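Local coordinates for toxin protein (Yersinia entomophaga, PDB 6AQK) that probably acts as a toxin by transferring ADP-ribose to a target in host cells, as the C-terminal domain of an RHS protein, at residues 120-132 / 195-207. Residues are numbered along the deposited sequence; the frame is centred on the assembly and turned at random.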
ATOM      1  N   PHE A 120       9.309  -8.831  13.321  1.00 39.58           N
ATOM      2  CA  PHE A 120       8.770  -8.153  14.479  1.00 35.78           C
ATOM      3  C   PHE A 120       7.550  -8.899  14.930  1.00 35.24           C
ATOM      4  O   PHE A 120       7.387  -9.121  16.127  1.00 35.33           O
ATOM      5  CB  PHE A 120       8.486  -6.678  14.181  1.00 37.62           C
ATOM      6  CG  PHE A 120       7.897  -5.943  15.352  1.00 36.49           C
ATOM      7  CD1 PHE A 120       8.749  -5.491  16.377  1.00 36.53           C
ATOM      8  CD2 PHE A 120       6.517  -5.687  15.447  1.00 36.70           C
ATOM      9  CE1 PHE A 120       8.223  -4.823  17.505  1.00 39.54           C
ATOM     10  CE2 PHE A 120       5.990  -4.980  16.570  1.00 34.06           C
ATOM     11  CZ  PHE A 120       6.869  -4.560  17.592  1.00 33.90           C
ATOM     12  N   ILE A 121       6.683  -9.300  13.990  1.00 33.01           N
ATOM     13  CA  ILE A 121       5.486 -10.088  14.326  1.00 39.30           C
ATOM     14  C   ILE A 121       5.863 -11.400  15.003  1.00 41.37           C
ATOM     15  O   ILE A 121       5.309 -11.740  16.075  1.00 43.55           O
ATOM     16  CB  ILE A 121       4.624 -10.407  13.067  1.00 38.22           C
ATOM     17  CG1 ILE A 121       3.975  -9.092  12.582  1.00 43.08           C
ATOM     18  CG2 ILE A 121       3.577 -11.469  13.353  1.00 38.41           C
ATOM     19  CD1 ILE A 121       3.197  -9.171  11.262  1.00 39.01           C
ATOM     20  N   ASN A 122       6.763 -12.136  14.372  1.00 45.00           N
ATOM     21  CA  ASN A 122       7.295 -13.376  14.980  1.00 48.69           C
ATOM     22  C   ASN A 122       7.824 -13.183  16.392  1.00 46.62           C
ATOM     23  O   ASN A 122       7.520 -14.001  17.229  1.00 50.45           O
ATOM     24  CB  ASN A 122       8.355 -14.061  14.103  1.00 48.46           C
ATOM     25  CG  ASN A 122       7.730 -14.712  12.843  1.00 56.63           C
ATOM     26  OD1 ASN A 122       6.544 -15.092  12.821  1.00 58.90           O
ATOM     27  ND2 ASN A 122       8.515 -14.797  11.785  1.00 65.15           N
ATOM     28  N   GLU A 123       8.581 -12.127  16.659  1.00 45.16           N
ATOM     29  CA  GLU A 123       9.108 -11.913  18.012  1.00 49.82           C
ATOM     30  C   GLU A 123       8.042 -11.460  19.023  1.00 51.53           C
ATOM     31  O   GLU A 123       8.228 -11.648  20.232  1.00 48.03           O
ATOM     32  CB  GLU A 123      10.216 -10.882  18.016  1.00 48.57           C
ATOM     33  CG  GLU A 123      11.427 -11.208  17.134  1.00 59.34           C
ATOM     34  CD  GLU A 123      12.326  -9.995  16.880  1.00 66.35           C
ATOM     35  OE1 GLU A 123      12.070  -8.930  17.490  1.00 69.85           O
ATOM     36  OE2 GLU A 123      13.299 -10.104  16.073  1.00 70.91           O
ATOM     37  N   SER A 124       6.957 -10.841  18.547  1.00 44.35           N
ATOM     38  CA  SER A 124       6.014 -10.114  19.393  1.00 42.30           C
ATOM     39  C   SER A 124       4.754 -10.861  19.729  1.00 42.04           C
ATOM     40  O   SER A 124       4.126 -10.663  20.811  1.00 41.93           O
ATOM     41  CB  SER A 124       5.561  -8.813  18.647  1.00 44.37           C
ATOM     42  OG  SER A 124       6.604  -7.845  18.589  1.00 46.39           O
ATOM     43  N   GLU A 125       4.256 -11.552  18.716  1.00 42.68           N
ATOM     44  CA  GLU A 125       3.051 -12.393  18.791  1.00 47.03           C
ATOM     45  C   GLU A 125       2.779 -13.011  20.154  1.00 45.17           C
ATOM     46  O   GLU A 125       3.644 -13.681  20.664  1.00 46.08           O
ATOM     47  CB  GLU A 125       3.307 -13.596  17.883  1.00 54.26           C
ATOM     48  CG  GLU A 125       2.374 -13.669  16.755  1.00 61.39           C
ATOM     49  CD  GLU A 125       2.824 -14.676  15.745  1.00 58.14           C
ATOM     50  OE1 GLU A 125       3.818 -15.419  15.975  1.00 55.74           O
ATOM     51  OE2 GLU A 125       2.162 -14.682  14.702  1.00 73.62           O
ATOM     52  N   GLY A 126       1.592 -12.796  20.709  1.00 44.74           N
ATOM     53  CA  GLY A 126       1.182 -13.432  21.955  1.00 49.44           C
ATOM     54  C   GLY A 126       1.795 -12.887  23.234  1.00 51.40           C
ATOM     55  O   GLY A 126       1.536 -13.414  24.301  1.00 51.92           O
ATOM     56  N   LYS A 127       2.627 -11.862  23.161  1.00 51.29           N
ATOM     57  CA  LYS A 127       3.114 -11.230  24.383  1.00 52.43           C
ATOM     58  C   LYS A 127       1.965 -10.540  25.081  1.00 52.36           C
ATOM     59  O   LYS A 127       1.037 -10.096  24.424  1.00 43.71           O
ATOM     60  CB  LYS A 127       4.219 -10.230  24.090  1.00 51.00           C
ATOM     61  CG  LYS A 127       5.540 -10.874  23.789  1.00 53.10           C
ATOM     62  CD  LYS A 127       6.657  -9.855  23.924  1.00 57.61           C
ATOM     63  CE  LYS A 127       7.984 -10.474  23.522  1.00 62.40           C
ATOM     64  NZ  LYS A 127       9.058  -9.461  23.316  1.00 63.46           N
ATOM     65  N   SER A 128       2.043 -10.454  26.409  1.00 46.93           N
ATOM     66  CA  SER A 128       0.970  -9.879  27.223  1.00 51.03           C
ATOM     67  C   SER A 128       1.112  -8.378  27.333  1.00 45.27           C
ATOM     68  O   SER A 128       0.142  -7.717  27.706  1.00 45.77           O
ATOM     69  CB  SER A 128       1.014 -10.476  28.643  1.00 49.22           C
ATOM     70  OG  SER A 128       1.345 -11.831  28.542  1.00 59.65           O
ATOM     71  N   ASP A 129       2.321  -7.842  27.060  1.00 46.35           N
ATOM     72  CA  ASP A 129       2.552  -6.381  27.151  1.00 50.50           C
ATOM     73  C   ASP A 129       2.906  -5.815  25.767  1.00 41.28           C
ATOM     74  O   ASP A 129       3.354  -6.545  24.889  1.00 41.31           O
ATOM     75  CB  ASP A 129       3.714  -6.029  28.108  1.00 55.08           C
ATOM     76  CG  ASP A 129       3.712  -6.846  29.444  1.00 66.89           C
ATOM     77  OD1 ASP A 129       2.869  -7.750  29.661  1.00 68.29           O
ATOM     78  OD2 ASP A 129       4.617  -6.584  30.283  1.00 67.10           O
ATOM     79  N   THR A 130       2.755  -4.507  25.631  1.00 45.59           N
ATOM     80  CA  THR A 130       3.145  -3.769  24.391  1.00 40.97           C
ATOM     81  C   THR A 130       4.658  -3.752  24.272  1.00 48.70           C
ATOM     82  O   THR A 130       5.389  -3.926  25.271  1.00 44.21           O
ATOM     83  CB  THR A 130       2.652  -2.360  24.441  1.00 44.72           C
ATOM     84  OG1 THR A 130       3.228  -1.746  25.606  1.00 50.43           O
ATOM     85  CG2 THR A 130       1.143  -2.332  24.533  1.00 42.86           C
ATOM     86  N   VAL A 131       5.125  -3.600  23.035  1.00 40.47           N
ATOM     87  CA  VAL A 131       6.543  -3.573  22.690  1.00 42.71           C
ATOM     88  C   VAL A 131       6.579  -2.605  21.534  1.00 39.73           C
ATOM     89  O   VAL A 131       5.666  -2.647  20.648  1.00 35.57           O
ATOM     90  CB  VAL A 131       7.064  -4.946  22.156  1.00 46.30           C
ATOM     91  CG1 VAL A 131       8.512  -4.833  21.687  1.00 56.47           C
ATOM     92  CG2 VAL A 131       6.971  -5.990  23.220  1.00 50.34           C
ATOM     93  N   GLN A 132       7.534  -1.691  21.591  1.00 36.35           N
ATOM     94  CA  GLN A 132       7.914  -0.870  20.427  1.00 43.66           C
ATOM     95  C   GLN A 132       9.332  -1.236  19.986  1.00 49.27           C
ATOM     96  O   GLN A 132      10.159  -1.654  20.790  1.00 48.07           O
ATOM     97  CB  GLN A 132       7.970   0.600  20.752  1.00 54.48           C
ATOM     98  CG  GLN A 132       6.722   1.255  21.280  1.00 63.57           C
ATOM     99  CD  GLN A 132       6.936   2.760  21.495  1.00 68.36           C
ATOM    100  OE1 GLN A 132       7.915   3.350  20.986  1.00 63.06           O
ATOM    101  NE2 GLN A 132       6.039   3.384  22.260  1.00 62.65           N
ATOM    102  N   ILE A 195      10.364   4.205   7.672  1.00 27.72           N
ATOM    103  CA  ILE A 195       9.741   3.491   8.778  1.00 30.25           C
ATOM    104  C   ILE A 195      10.458   4.002  10.027  1.00 32.94           C
ATOM    105  O   ILE A 195      11.704   3.878  10.133  1.00 32.62           O
ATOM    106  CB  ILE A 195       9.906   1.982   8.702  1.00 33.18           C
ATOM    107  CG1 ILE A 195       9.478   1.434   7.315  1.00 33.84           C
ATOM    108  CG2 ILE A 195       9.118   1.295   9.850  1.00 32.12           C
ATOM    109  CD1 ILE A 195       8.092   1.833   6.890  1.00 30.38           C
ATOM    110  N   THR A 196       9.685   4.536  10.969  1.00 32.81           N
ATOM    111  CA  THR A 196      10.283   4.989  12.201  1.00 32.78           C
ATOM    112  C   THR A 196      10.014   4.150  13.420  1.00 35.13           C
ATOM    113  O   THR A 196      10.789   4.228  14.394  1.00 32.30           O
ATOM    114  CB  THR A 196       9.919   6.440  12.508  1.00 34.59           C
ATOM    115  OG1 THR A 196       8.517   6.528  12.744  1.00 33.64           O
ATOM    116  CG2 THR A 196      10.232   7.297  11.279  1.00 36.96           C
ATOM    117  N   SER A 197       8.961   3.345  13.426  1.00 31.13           N
ATOM    118  CA  SER A 197       8.606   2.593  14.649  1.00 31.10           C
ATOM    119  C   SER A 197       7.687   1.439  14.314  1.00 31.59           C
ATOM    120  O   SER A 197       6.763   1.609  13.455  1.00 30.95           O
ATOM    121  CB  SER A 197       7.833   3.511  15.599  1.00 32.00           C
ATOM    122  OG  SER A 197       7.717   2.783  16.784  1.00 39.18           O
ATOM    123  N   LEU A 198       7.875   0.296  14.977  1.00 30.86           N
ATOM    124  CA  LEU A 198       6.895  -0.799  14.945  1.00 30.49           C
ATOM    125  C   LEU A 198       6.415  -0.960  16.343  1.00 33.95           C
ATOM    126  O   LEU A 198       7.249  -0.903  17.279  1.00 33.96           O
ATOM    127  CB  LEU A 198       7.492  -2.092  14.508  1.00 30.50           C
ATOM    128  CG  LEU A 198       8.278  -1.981  13.226  1.00 34.73           C
ATOM    129  CD1 LEU A 198       8.938  -3.327  13.016  1.00 35.57           C
ATOM    130  CD2 LEU A 198       7.362  -1.520  12.078  1.00 35.44           C
ATOM    131  N   GLN A 199       5.101  -1.066  16.499  1.00 30.85           N
ATOM    132  CA  GLN A 199       4.475  -1.344  17.830  1.00 32.51           C
ATOM    133  C   GLN A 199       3.609  -2.579  17.824  1.00 34.21           C
ATOM    134  O   GLN A 199       2.828  -2.827  16.879  1.00 33.35           O
ATOM    135  CB  GLN A 199       3.556  -0.248  18.294  1.00 31.05           C
ATOM    136  CG  GLN A 199       4.151   1.127  18.321  1.00 48.11           C
ATOM    137  CD  GLN A 199       3.132   2.202  18.788  1.00 43.57           C
ATOM    138  OE1 GLN A 199       3.283   3.316  18.401  1.00 51.44           O
ATOM    139  NE2 GLN A 199       2.085   1.827  19.646  1.00 53.11           N
ATOM    140  N   TYR A 200       3.663  -3.312  18.930  1.00 30.85           N
ATOM    141  CA  TYR A 200       2.810  -4.458  19.136  1.00 33.69           C
ATOM    142  C   TYR A 200       1.801  -4.138  20.236  1.00 38.27           C
ATOM    143  O   TYR A 200       2.126  -3.548  21.277  1.00 34.08           O
ATOM    144  CB  TYR A 200       3.634  -5.700  19.545  1.00 38.51           C
ATOM    145  CG  TYR A 200       2.792  -6.789  20.145  1.00 35.14           C
ATOM    146  CD1 TYR A 200       1.886  -7.526  19.358  1.00 36.54           C
ATOM    147  CD2 TYR A 200       2.850  -7.068  21.511  1.00 38.04           C
ATOM    148  CE1 TYR A 200       1.102  -8.551  19.913  1.00 41.58           C
ATOM    149  CE2 TYR A 200       2.071  -8.072  22.070  1.00 43.49           C
ATOM    150  CZ  TYR A 200       1.212  -8.813  21.291  1.00 41.16           C
ATOM    151  OH  TYR A 200       0.450  -9.773  21.866  1.00 42.05           O
ATOM    152  N   LEU A 201       0.597  -4.587  20.002  1.00 31.75           N
ATOM    153  CA  LEU A 201      -0.538  -4.295  20.871  1.00 35.04           C
ATOM    154  C   LEU A 201      -1.202  -5.604  21.226  1.00 35.23           C
ATOM    155  O   LEU A 201      -1.915  -6.242  20.397  1.00 35.39           O
ATOM    156  CB  LEU A 201      -1.519  -3.329  20.185  1.00 36.87           C
ATOM    157  CG  LEU A 201      -1.115  -1.852  19.948  1.00 35.79           C
ATOM    158  CD1 LEU A 201      -2.159  -1.174  19.068  1.00 33.87           C
ATOM    159  CD2 LEU A 201      -0.873  -1.043  21.218  1.00 40.95           C
ATOM    160  N   PRO A 202      -1.044  -6.042  22.475  1.00 40.48           N
ATOM    161  CA  PRO A 202      -1.879  -7.199  22.893  1.00 39.05           C
ATOM    162  C   PRO A 202      -3.405  -7.049  22.675  1.00 35.71           C
ATOM    163  O   PRO A 202      -3.930  -5.968  22.493  1.00 43.01           O
ATOM    164  CB  PRO A 202      -1.573  -7.338  24.415  1.00 41.03           C
ATOM    165  CG  PRO A 202      -0.305  -6.577  24.637  1.00 39.47           C
ATOM    166  CD  PRO A 202      -0.242  -5.492  23.573  1.00 38.38           C
ATOM    167  N   GLU A 203      -4.103  -8.156  22.677  1.00 42.29           N
ATOM    168  CA  GLU A 203      -5.574  -8.182  22.715  1.00 50.65           C
ATOM    169  C   GLU A 203      -6.161  -7.230  23.728  1.00 44.72           C
ATOM    170  O   GLU A 203      -5.641  -7.088  24.820  1.00 41.60           O
ATOM    171  CB  GLU A 203      -6.072  -9.589  23.071  1.00 60.52           C
ATOM    172  CG  GLU A 203      -5.916 -10.632  21.983  1.00 69.12           C
ATOM    173  CD  GLU A 203      -6.804 -10.387  20.783  1.00 75.70           C
ATOM    174  OE1 GLU A 203      -7.796  -9.623  20.886  1.00 88.71           O
ATOM    175  OE2 GLU A 203      -6.495 -10.958  19.722  1.00 71.52           O
ATOM    176  N   GLY A 204      -7.200  -6.520  23.349  1.00 44.30           N
ATOM    177  CA  GLY A 204      -7.754  -5.491  24.239  1.00 46.95           C
ATOM    178  C   GLY A 204      -7.044  -4.158  24.305  1.00 49.16           C
ATOM    179  O   GLY A 204      -7.642  -3.203  24.779  1.00 55.23           O
ATOM    180  N   ARG A 205      -5.808  -4.051  23.814  1.00 39.24           N
ATOM    181  CA  ARG A 205      -5.036  -2.803  23.872  1.00 39.18           C
ATOM    182  C   ARG A 205      -5.262  -2.016  22.574  1.00 44.99           C
ATOM    183  O   ARG A 205      -5.548  -2.635  21.531  1.00 38.05           O
ATOM    184  CB  ARG A 205      -3.555  -3.092  24.036  1.00 41.37           C
ATOM    185  CG  ARG A 205      -3.197  -3.836  25.325  1.00 48.83           C
ATOM    186  CD  ARG A 205      -3.574  -3.060  26.595  1.00 45.80           C
ATOM    187  NE  ARG A 205      -2.937  -1.759  26.653  1.00 41.17           N
ATOM    188  CZ  ARG A 205      -1.691  -1.505  27.018  1.00 47.97           C
ATOM    189  NH1 ARG A 205      -0.878  -2.474  27.408  1.00 49.43           N
ATOM    190  NH2 ARG A 205      -1.253  -0.238  26.993  1.00 51.11           N
ATOM    191  N   SER A 206      -5.159  -0.691  22.662  1.00 39.74           N
ATOM    192  CA  SER A 206      -5.421   0.215  21.516  1.00 42.37           C
ATOM    193  C   SER A 206      -4.236   1.129  21.280  1.00 43.62           C
ATOM    194  O   SER A 206      -3.564   1.578  22.224  1.00 39.89           O
ATOM    195  CB  SER A 206      -6.637   1.091  21.774  1.00 46.87           C
ATOM    196  OG  SER A 206      -7.781   0.334  22.111  1.00 42.83           O
ATOM    197  N   TYR A 207      -4.030   1.478  20.013  1.00 39.64           N
ATOM    198  CA  TYR A 207      -3.008   2.453  19.671  1.00 38.93           C
ATOM    199  C   TYR A 207      -3.228   3.751  20.488  1.00 37.94           C
ATOM    200  O   TYR A 207      -4.354   4.231  20.598  1.00 36.87           O
ATOM    201  CB  TYR A 207      -3.132   2.778  18.172  1.00 36.66           C
ATOM    202  CG  TYR A 207      -2.071   3.715  17.650  1.00 32.55           C
ATOM    203  CD1 TYR A 207      -0.755   3.597  18.025  1.00 36.02           C
ATOM    204  CD2 TYR A 207      -2.407   4.704  16.737  1.00 34.48           C
ATOM    205  CE1 TYR A 207       0.237   4.408  17.482  1.00 38.95           C
ATOM    206  CE2 TYR A 207      -1.418   5.557  16.222  1.00 34.66           C
ATOM    207  CZ  TYR A 207      -0.119   5.401  16.599  1.00 32.81           C
ATOM    208  OH  TYR A 207       0.819   6.231  16.071  1.00 33.03           O
TER
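Tyr200 and Phe120 carry the packing of helix 115-124 on a mixed five-stranded sheet, where the chain then turns back to run as an edge strand, 131-140, antiparallel to 192-200. The end of the helix and the 125-130 connection cover one face and the edge of the Tyr200 ring. Ser124 O sits 3.4 Å above that face, towards the rim, and the carbonyl oxygens of Lys127 and Asp129 meet the edge in plane; Pro202 N, from Tyr200's own segment, lies over the opposite face. The phenol reaches the turn because chi1 of 164° swings CG away from the backbone N, and its OH donates to Lys127 O at 2.6 Å along a lone pair in the carbonyl plane. That bond ties the type II turn Ser124–Lys127 to the sheet. Asp129 O, by contrast, is buried with no polar partner in the model. At the start of the strand pairing, Tyr200 N gives a nearly straight bond (169°) to Val131 O at 2.7 Å; the return bond from Val131 N to Tyr200 O is weak, stretched to 3.5 Å.

Phe120 is sandwiched too: Leu198 CB makes a CH-pi contact 3.7 Å from the ring centroid, and Ser124 OG covers the other face. The hydroxyl is positioned there by its bond to Phe120 O, one helical turn back.

The Thr130 methyl CG2 rests over one face of the Arg205 guanidinium, whose NH2 is, further out, salt-bridged to Asp209 OD1.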